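Isocitrate dehydrogenase [NAD] subunit 2 (Saccharomyces cerevisiae, PDB 3BLX) forms, together with subunit 1, the octameric mitochondrial enzyme that oxidises isocitrate to 2-oxoglutarate and CO2 with NAD+ in the citric acid cycle, and also binds RNA. Local coordinates at residues B[160-174]-B[199-211]. Sequence-based numbering, arbitrary orientation.
Sequences ITRDASERVIRYAFE and LFVNVAKELSKEY
Arg170 and Glu210 form the salt bridge between helix 162-178 and the turn that follows helix 195-208. NH2 of Arg170 lies 2.8 Å from OE1 of Glu210; the oxygen sits close to the guanidinium plane, but NH2 comes from the syn side and well out of the carboxylate plane. Across the same guanidinium, NH1 makes a second salt bridge, with a weak, bent hydrogen bond, to Glu166 OE2 (2.9 Å), one turn earlier in its own helix. A weak bond from NE to the Tyr211 hydroxyl adds a third partner, while Leu207 CD2 covers one face of the group. Replacing Arg170 by alanine removes both bridges and is likely to leave the Glu166 and Glu210 carboxylates without the charge that joins them, and Leu207 CD2 uncovered.

The two helices lie side by side against parallel strands 183-188 and 215-220 of the large mixed sheet, in the isocitrate/isopropylmalate dehydrogenase fold, with Phe173 and Ala204 each touching both strands; their axes come within 9.2 Å and cross at -50°. Packing is knobs-into-holes: Ile169 enters the hole made by Phe200, Val203, Ala204 and Leu207, and Val203 and Leu207 reciprocate. Ile169 CD1 lies over the Phe200 ring, 3.8 Å from its centroid, whereas Ser165 OG approaches that ring at its edge and donates to Thr161 O. Because Ile169 CG1 stands beside the backbone N (chi1 -66°), CG2 points anti to it and reaches Leu207 CD1 at 3.5 Å.

Near the turn, Phe173 CB stands over the Tyr211 ring; the two rings run nearly parallel (10°) but are offset, with centroids 5.0 Å apart, so little of one faces the other. Glu174 CG meets Tyr211 CE2 at 3.7 Å. At the far end, Val203 CG2 lies over one face of the Arg162 guanidinium, and Leu199 CD2 packs against Arg162 N.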
ATOM      1  N   ILE B 160     -37.183 -14.652   7.058  1.00 32.84           N
ATOM      2  CA  ILE B 160     -38.522 -15.045   6.604  1.00 50.98           C
ATOM      3  C   ILE B 160     -39.322 -15.654   7.771  1.00 24.71           C
ATOM      4  O   ILE B 160     -38.793 -16.455   8.522  1.00 38.06           O
ATOM      5  CB  ILE B 160     -38.468 -15.986   5.359  1.00 30.80           C
ATOM      6  CG1 ILE B 160     -39.765 -15.935   4.581  1.00 48.01           C
ATOM      7  CG2 ILE B 160     -38.230 -17.409   5.748  1.00 33.62           C
ATOM      8  CD1 ILE B 160     -39.868 -17.036   3.547  1.00 51.93           C
ATOM      9  N   THR B 161     -40.577 -15.255   7.947  1.00 30.91           N
ATOM     10  CA  THR B 161     -41.381 -15.761   9.072  1.00 40.54           C
ATOM     11  C   THR B 161     -42.646 -16.456   8.611  1.00 36.08           C
ATOM     12  O   THR B 161     -43.199 -16.106   7.576  1.00 32.83           O
ATOM     13  CB  THR B 161     -41.807 -14.659  10.086  1.00 38.51           C
ATOM     14  OG1 THR B 161     -42.718 -13.739   9.467  1.00 47.21           O
ATOM     15  CG2 THR B 161     -40.608 -13.910  10.654  1.00 28.74           C
ATOM     16  N   ARG B 162     -43.089 -17.435   9.400  1.00 46.61           N
ATOM     17  CA  ARG B 162     -44.350 -18.136   9.176  1.00 43.98           C
ATOM     18  C   ARG B 162     -45.510 -17.136   9.122  1.00 46.02           C
ATOM     19  O   ARG B 162     -46.305 -17.171   8.191  1.00 41.70           O
ATOM     20  CB  ARG B 162     -44.568 -19.210  10.254  1.00 45.95           C
ATOM     21  CG  ARG B 162     -46.025 -19.472  10.602  1.00 62.99           C
ATOM     22  CD  ARG B 162     -46.207 -20.776  11.369  1.00 69.61           C
ATOM     23  NE  ARG B 162     -46.347 -21.938  10.490  1.00 75.82           N
ATOM     24  CZ  ARG B 162     -45.320 -22.648  10.023  1.00 98.30           C
ATOM     25  NH1 ARG B 162     -44.076 -22.303  10.347  1.00 88.57           N
ATOM     26  NH2 ARG B 162     -45.530 -23.695   9.231  1.00 68.41           N
ATOM     27  N   ASP B 163     -45.582 -16.216  10.082  1.00 45.42           N
ATOM     28  CA  ASP B 163     -46.682 -15.242  10.119  1.00 36.11           C
ATOM     29  C   ASP B 163     -46.826 -14.446   8.820  1.00 42.65           C
ATOM     30  O   ASP B 163     -47.899 -14.389   8.237  1.00 54.93           O
ATOM     31  CB  ASP B 163     -46.535 -14.284  11.303  1.00 59.54           C
ATOM     32  CG  ASP B 163     -46.838 -14.940  12.649  1.00 83.67           C
ATOM     33  OD1 ASP B 163     -47.316 -16.101  12.663  1.00 61.83           O
ATOM     34  OD2 ASP B 163     -46.600 -14.283  13.695  1.00 74.82           O
ATOM     35  N   ALA B 164     -45.753 -13.825   8.369  1.00 40.30           N
ATOM     36  CA  ALA B 164     -45.841 -12.956   7.208  1.00 38.02           C
ATOM     37  C   ALA B 164     -46.180 -13.753   5.968  1.00 44.40           C
ATOM     38  O   ALA B 164     -46.813 -13.231   5.051  1.00 34.67           O
ATOM     39  CB  ALA B 164     -44.539 -12.194   7.005  1.00 29.61           C
ATOM     40  N   SER B 165     -45.736 -15.007   5.944  1.00 28.00           N
ATOM     41  CA  SER B 165     -45.993 -15.908   4.826  1.00 33.63           C
ATOM     42  C   SER B 165     -47.462 -16.401   4.786  1.00 44.54           C
ATOM     43  O   SER B 165     -48.072 -16.450   3.726  1.00 27.55           O
ATOM     44  CB  SER B 165     -45.030 -17.103   4.884  1.00 28.62           C
ATOM     45  OG  SER B 165     -43.723 -16.711   4.538  1.00 38.89           O
ATOM     46  N   GLU B 166     -48.006 -16.779   5.942  1.00 44.05           N
ATOM     47  CA  GLU B 166     -49.397 -17.189   6.073  1.00 48.04           C
ATOM     48  C   GLU B 166     -50.200 -15.929   6.098  1.00 54.99           C
ATOM     49  O   GLU B 166     -50.686 -15.513   7.145  1.00 84.46           O
ATOM     50  CB  GLU B 166     -49.599 -17.952   7.384  1.00 59.01           C
ATOM     51  CG  GLU B 166     -51.050 -18.210   7.794  1.00 80.40           C
ATOM     52  CD  GLU B 166     -51.208 -18.551   9.290  1.00118.45           C
ATOM     53  OE1 GLU B 166     -50.192 -18.889   9.960  1.00 94.37           O
ATOM     54  OE2 GLU B 166     -52.363 -18.480   9.786  1.00101.71           O
ATOM     55  N   ARG B 167     -50.323 -15.298   4.950  1.00 39.50           N
ATOM     56  CA  ARG B 167     -50.889 -13.966   4.911  1.00 41.05           C
ATOM     57  C   ARG B 167     -50.830 -13.429   3.514  1.00 45.91           C
ATOM     58  O   ARG B 167     -51.843 -12.963   3.010  1.00 55.76           O
ATOM     59  CB  ARG B 167     -50.164 -13.027   5.848  1.00 26.25           C
ATOM     60  CG  ARG B 167     -50.947 -11.761   6.118  1.00 43.19           C
ATOM     61  CD  ARG B 167     -50.645 -11.157   7.475  1.00 49.99           C
ATOM     62  NE  ARG B 167     -49.302 -10.601   7.497  1.00 68.53           N
ATOM     63  CZ  ARG B 167     -48.595 -10.417   8.603  1.00 81.20           C
ATOM     64  NH1 ARG B 167     -49.121 -10.748   9.779  1.00 64.40           N
ATOM     65  NH2 ARG B 167     -47.365  -9.908   8.529  1.00 57.70           N
ATOM     66  N   VAL B 168     -49.654 -13.472   2.886  1.00 28.08           N
ATOM     67  CA  VAL B 168     -49.608 -13.387   1.424  1.00 36.12           C
ATOM     68  C   VAL B 168     -50.181 -14.640   0.821  1.00 31.14           C
ATOM     69  O   VAL B 168     -50.700 -14.592  -0.274  1.00 36.91           O
ATOM     70  CB  VAL B 168     -48.189 -13.285   0.792  1.00 34.11           C
ATOM     71  CG1 VAL B 168     -47.885 -11.885   0.370  1.00 40.10           C
ATOM     72  CG2 VAL B 168     -47.127 -13.896   1.675  1.00 35.32           C
ATOM     73  N   ILE B 169     -50.042 -15.769   1.509  1.00 24.54           N
ATOM     74  CA  ILE B 169     -50.529 -17.009   0.952  1.00 38.78           C
ATOM     75  C   ILE B 169     -52.053 -17.088   1.108  1.00 41.52           C
ATOM     76  O   ILE B 169     -52.750 -17.432   0.156  1.00 38.40           O
ATOM     77  CB  ILE B 169     -49.781 -18.218   1.505  1.00 36.07           C
ATOM     78  CG1 ILE B 169     -48.327 -18.152   1.041  1.00 28.99           C
ATOM     79  CG2 ILE B 169     -50.407 -19.501   1.022  1.00 26.68           C
ATOM     80  CD1 ILE B 169     -47.454 -19.234   1.596  1.00 28.83           C
ATOM     81  N   ARG B 170     -52.580 -16.726   2.272  1.00 45.92           N
ATOM     82  CA  ARG B 170     -54.043 -16.593   2.407  1.00 52.31           C
ATOM     83  C   ARG B 170     -54.577 -15.685   1.320  1.00 45.25           C
ATOM     84  O   ARG B 170     -55.486 -16.055   0.590  1.00 46.31           O
ATOM     85  CB  ARG B 170     -54.486 -16.034   3.769  1.00 41.76           C
ATOM     86  CG  ARG B 170     -54.584 -17.061   4.854  1.00 49.83           C
ATOM     87  CD  ARG B 170     -55.624 -16.688   5.872  1.00 51.89           C
ATOM     88  NE  ARG B 170     -56.261 -17.904   6.356  1.00 73.05           N
ATOM     89  CZ  ARG B 170     -55.779 -18.629   7.350  1.00 69.02           C
ATOM     90  NH1 ARG B 170     -54.672 -18.235   7.975  1.00 85.64           N
ATOM     91  NH2 ARG B 170     -56.400 -19.731   7.726  1.00 71.00           N
ATOM     92  N   TYR B 171     -53.997 -14.499   1.210  1.00 36.08           N
ATOM     93  CA  TYR B 171     -54.471 -13.522   0.258  1.00 36.13           C
ATOM     94  C   TYR B 171     -54.412 -14.068  -1.142  1.00 30.65           C
ATOM     95  O   TYR B 171     -55.265 -13.751  -1.948  1.00 31.20           O
ATOM     96  CB  TYR B 171     -53.682 -12.216   0.343  1.00 39.78           C
ATOM     97  CG  TYR B 171     -54.270 -11.135  -0.526  1.00 39.11           C
ATOM     98  CD1 TYR B 171     -55.253 -10.284  -0.039  1.00 42.75           C
ATOM     99  CD2 TYR B 171     -53.865 -10.983  -1.843  1.00 37.93           C
ATOM    100  CE1 TYR B 171     -55.807  -9.305  -0.832  1.00 29.25           C
ATOM    101  CE2 TYR B 171     -54.424 -10.010  -2.655  1.00 37.76           C
ATOM    102  CZ  TYR B 171     -55.394  -9.178  -2.138  1.00 44.81           C
ATOM    103  OH  TYR B 171     -55.950  -8.209  -2.937  1.00 54.58           O
ATOM    104  N   ALA B 172     -53.427 -14.906  -1.434  1.00 30.38           N
ATOM    105  CA  ALA B 172     -53.280 -15.418  -2.792  1.00 38.52           C
ATOM    106  C   ALA B 172     -54.405 -16.351  -3.109  1.00 30.81           C
ATOM    107  O   ALA B 172     -54.885 -16.378  -4.230  1.00 32.20           O
ATOM    108  CB  ALA B 172     -51.960 -16.130  -2.986  1.00 20.62           C
ATOM    109  N   PHE B 173     -54.796 -17.138  -2.120  1.00 28.49           N
ATOM    110  CA  PHE B 173     -55.936 -18.035  -2.276  1.00 48.78           C
ATOM    111  C   PHE B 173     -57.241 -17.244  -2.496  1.00 36.21           C
ATOM    112  O   PHE B 173     -57.898 -17.403  -3.510  1.00 32.86           O
ATOM    113  CB  PHE B 173     -56.052 -18.973  -1.071  1.00 33.78           C
ATOM    114  CG  PHE B 173     -55.128 -20.160  -1.133  1.00 54.38           C
ATOM    115  CD1 PHE B 173     -54.190 -20.398  -0.128  1.00 49.62           C
ATOM    116  CD2 PHE B 173     -55.191 -21.046  -2.194  1.00 46.38           C
ATOM    117  CE1 PHE B 173     -53.345 -21.500  -0.189  1.00 35.33           C
ATOM    118  CE2 PHE B 173     -54.340 -22.148  -2.255  1.00 47.88           C
ATOM    119  CZ  PHE B 173     -53.410 -22.368  -1.250  1.00 33.21           C
ATOM    120  N   GLU B 174     -57.580 -16.376  -1.548  1.00 32.30           N
ATOM    121  CA  GLU B 174     -58.773 -15.538  -1.589  1.00 36.45           C
ATOM    122  C   GLU B 174     -58.866 -14.628  -2.816  1.00 41.13           C
ATOM    123  O   GLU B 174     -59.941 -14.199  -3.212  1.00 60.68           O
ATOM    124  CB  GLU B 174     -58.893 -14.715  -0.310  1.00 26.08           C
ATOM    125  CG  GLU B 174     -58.906 -15.564   0.926  1.00 46.98           C
ATOM    126  CD  GLU B 174     -59.857 -15.062   1.985  1.00 88.21           C
ATOM    127  OE1 GLU B 174     -59.363 -14.715   3.078  1.00 80.42           O
ATOM    128  OE2 GLU B 174     -61.085 -15.019   1.723  1.00 93.64           O
ATOM    129  N   LEU B 199     -40.181 -23.498   4.467  1.00 37.39           N
ATOM    130  CA  LEU B 199     -41.156 -22.984   5.427  1.00 36.30           C
ATOM    131  C   LEU B 199     -42.308 -22.337   4.693  1.00 42.51           C
ATOM    132  O   LEU B 199     -43.464 -22.425   5.103  1.00 51.51           O
ATOM    133  CB  LEU B 199     -40.498 -22.002   6.410  1.00 33.53           C
ATOM    134  CG  LEU B 199     -41.393 -21.101   7.262  1.00 30.18           C
ATOM    135  CD1 LEU B 199     -40.631 -20.642   8.471  1.00 45.45           C
ATOM    136  CD2 LEU B 199     -41.890 -19.886   6.484  1.00 42.04           C
ATOM    137  N   PHE B 200     -41.982 -21.679   3.592  1.00 45.85           N
ATOM    138  CA  PHE B 200     -42.971 -21.003   2.785  1.00 36.61           C
ATOM    139  C   PHE B 200     -43.903 -22.009   2.140  1.00 39.85           C
ATOM    140  O   PHE B 200     -45.093 -21.793   2.129  1.00 33.43           O
ATOM    141  CB  PHE B 200     -42.278 -20.173   1.722  1.00 27.32           C
ATOM    142  CG  PHE B 200     -43.174 -19.188   1.041  1.00 27.61           C
ATOM    143  CD1 PHE B 200     -43.533 -18.007   1.671  1.00 37.77           C
ATOM    144  CD2 PHE B 200     -43.636 -19.427  -0.240  1.00 24.57           C
ATOM    145  CE1 PHE B 200     -44.354 -17.072   1.040  1.00 33.02           C
ATOM    146  CE2 PHE B 200     -44.454 -18.499  -0.879  1.00 39.37           C
ATOM    147  CZ  PHE B 200     -44.814 -17.318  -0.233  1.00 34.87           C
ATOM    148  N   VAL B 201     -43.355 -23.106   1.614  1.00 44.09           N
ATOM    149  CA  VAL B 201     -44.154 -24.169   1.007  1.00 26.57           C
ATOM    150  C   VAL B 201     -45.025 -24.892   2.041  1.00 35.57           C
ATOM    151  O   VAL B 201     -46.172 -25.185   1.771  1.00 39.85           O
ATOM    152  CB  VAL B 201     -43.279 -25.204   0.264  1.00 42.26           C
ATOM    153  CG1 VAL B 201     -44.093 -26.452  -0.082  1.00 32.84           C
ATOM    154  CG2 VAL B 201     -42.687 -24.596  -0.999  1.00 32.72           C
ATOM    155  N   ASN B 202     -44.487 -25.165   3.226  1.00 40.57           N
ATOM    156  CA  ASN B 202     -45.256 -25.824   4.279  1.00 41.30           C
ATOM    157  C   ASN B 202     -46.443 -24.993   4.705  1.00 38.57           C
ATOM    158  O   ASN B 202     -47.503 -25.520   4.958  1.00 39.38           O
ATOM    159  CB  ASN B 202     -44.404 -26.148   5.515  1.00 45.26           C
ATOM    160  CG  ASN B 202     -43.480 -27.329   5.297  1.00 72.82           C
ATOM    161  OD1 ASN B 202     -43.561 -28.017   4.277  1.00 43.89           O
ATOM    162  ND2 ASN B 202     -42.585 -27.562   6.255  1.00 94.78           N
ATOM    163  N   VAL B 203     -46.249 -23.691   4.804  1.00 43.52           N
ATOM    164  CA  VAL B 203     -47.314 -22.785   5.184  1.00 37.67           C
ATOM    165  C   VAL B 203     -48.417 -22.796   4.115  1.00 51.91           C
ATOM    166  O   VAL B 203     -49.601 -22.669   4.422  1.00 44.77           O
ATOM    167  CB  VAL B 203     -46.748 -21.370   5.363  1.00 34.94           C
ATOM    168  CG1 VAL B 203     -47.814 -20.320   5.166  1.00 32.65           C
ATOM    169  CG2 VAL B 203     -46.130 -21.237   6.707  1.00 41.60           C
ATOM    170  N   ALA B 204     -48.017 -22.955   2.858  1.00 38.40           N
ATOM    171  CA  ALA B 204     -48.951 -23.025   1.751  1.00 43.42           C
ATOM    172  C   ALA B 204     -49.773 -24.308   1.781  1.00 49.27           C
ATOM    173  O   ALA B 204     -50.946 -24.303   1.430  1.00 40.02           O
ATOM    174  CB  ALA B 204     -48.204 -22.913   0.431  1.00 30.53           C
ATOM    175  N   LYS B 205     -49.141 -25.411   2.170  1.00 50.14           N
ATOM    176  CA  LYS B 205     -49.816 -26.705   2.229  1.00 51.54           C
ATOM    177  C   LYS B 205     -50.831 -26.787   3.379  1.00 54.39           C
ATOM    178  O   LYS B 205     -51.829 -27.499   3.293  1.00 62.52           O
ATOM    179  CB  LYS B 205     -48.790 -27.831   2.311  1.00 29.33           C
ATOM    180  CG  LYS B 205     -48.024 -28.034   1.016  1.00 33.86           C
ATOM    181  CD  LYS B 205     -47.046 -29.198   1.128  1.00 45.71           C
ATOM    182  CE  LYS B 205     -46.380 -29.489  -0.209  1.00 63.05           C
ATOM    183  NZ  LYS B 205     -45.523 -30.705  -0.166  1.00 57.64           N
ATOM    184  N   GLU B 206     -50.578 -26.026   4.437  1.00 57.63           N
ATOM    185  CA  GLU B 206     -51.424 -25.992   5.628  1.00 56.60           C
ATOM    186  C   GLU B 206     -52.701 -25.240   5.332  1.00 58.78           C
ATOM    187  O   GLU B 206     -53.758 -25.538   5.884  1.00 70.83           O
ATOM    188  CB  GLU B 206     -50.698 -25.266   6.760  1.00 68.29           C
ATOM    189  CG  GLU B 206     -50.997 -25.778   8.153  1.00101.83           C
ATOM    190  CD  GLU B 206     -50.252 -27.068   8.473  1.00122.01           C
ATOM    191  OE1 GLU B 206     -49.007 -27.120   8.305  1.00 83.63           O
ATOM    192  OE2 GLU B 206     -50.921 -28.031   8.904  1.00120.55           O
ATOM    193  N   LEU B 207     -52.587 -24.233   4.469  1.00 57.08           N
ATOM    194  CA  LEU B 207     -53.721 -23.403   4.099  1.00 47.57           C
ATOM    195  C   LEU B 207     -54.493 -24.047   2.970  1.00 54.26           C
ATOM    196  O   LEU B 207     -55.637 -23.688   2.723  1.00 59.34           O
ATOM    197  CB  LEU B 207     -53.238 -22.037   3.643  1.00 39.86           C
ATOM    198  CG  LEU B 207     -52.500 -21.207   4.680  1.00 62.33           C
ATOM    199  CD1 LEU B 207     -52.126 -19.854   4.099  1.00 59.56           C
ATOM    200  CD2 LEU B 207     -53.351 -21.054   5.935  1.00 56.58           C
ATOM    201  N   SER B 208     -53.848 -24.992   2.294  1.00 48.26           N
ATOM    202  CA  SER B 208     -54.411 -25.670   1.136  1.00 40.18           C
ATOM    203  C   SER B 208     -55.772 -26.305   1.469  1.00 62.32           C
ATOM    204  O   SER B 208     -56.687 -26.332   0.628  1.00 55.77           O
ATOM    205  CB  SER B 208     -53.408 -26.721   0.642  1.00 39.10           C
ATOM    206  OG  SER B 208     -53.796 -27.290  -0.587  1.00 52.09           O
ATOM    207  N   LYS B 209     -55.894 -26.780   2.711  1.00 55.45           N
ATOM    208  CA  LYS B 209     -57.055 -27.519   3.167  1.00 63.47           C
ATOM    209  C   LYS B 209     -58.224 -26.623   3.527  1.00 63.14           C
ATOM    210  O   LYS B 209     -59.357 -27.082   3.535  1.00 64.17           O
ATOM    211  CB  LYS B 209     -56.698 -28.441   4.340  1.00 75.94           C
ATOM    212  CG  LYS B 209     -56.116 -27.745   5.553  1.00 74.85           C
ATOM    213  CD  LYS B 209     -55.234 -28.715   6.331  1.00 82.52           C
ATOM    214  CE  LYS B 209     -54.304 -29.500   5.390  1.00 68.15           C
ATOM    215  NZ  LYS B 209     -53.294 -30.321   6.128  1.00 67.56           N
ATOM    216  N   GLU B 210     -57.951 -25.355   3.815  1.00 56.80           N
ATOM    217  CA  GLU B 210     -59.019 -24.390   4.060  1.00 43.77           C
ATOM    218  C   GLU B 210     -59.545 -23.769   2.782  1.00 48.97           C
ATOM    219  O   GLU B 210     -60.401 -22.897   2.823  1.00 48.21           O
ATOM    220  CB  GLU B 210     -58.574 -23.289   4.999  1.00 41.47           C
ATOM    221  CG  GLU B 210     -57.922 -23.795   6.247  1.00 56.64           C
ATOM    222  CD  GLU B 210     -57.565 -22.673   7.181  1.00 78.77           C
ATOM    223  OE1 GLU B 210     -58.339 -21.688   7.224  1.00 61.60           O
ATOM    224  OE2 GLU B 210     -56.519 -22.781   7.867  1.00 80.96           O
ATOM    225  N   TYR B 211     -59.033 -24.218   1.644  1.00 44.34           N
ATOM    226  CA  TYR B 211     -59.518 -23.735   0.357  1.00 44.92           C
ATOM    227  C   TYR B 211     -59.598 -24.889  -0.632  1.00 67.24           C
ATOM    228  O   TYR B 211     -58.717 -25.065  -1.480  1.00 68.63           O
ATOM    229  CB  TYR B 211     -58.616 -22.618  -0.177  1.00 47.54           C
ATOM    230  CG  TYR B 211     -58.463 -21.434   0.764  1.00 47.36           C
ATOM    231  CD1 TYR B 211     -57.513 -21.441   1.778  1.00 56.29           C
ATOM    232  CD2 TYR B 211     -59.267 -20.316   0.648  1.00 45.83           C
ATOM    233  CE1 TYR B 211     -57.374 -20.370   2.654  1.00 54.48           C
ATOM    234  CE2 TYR B 211     -59.138 -19.234   1.524  1.00 52.24           C
ATOM    235  CZ  TYR B 211     -58.182 -19.270   2.525  1.00 57.41           C
ATOM    236  OH  TYR B 211     -58.011 -18.227   3.412  1.00 46.91           O
TER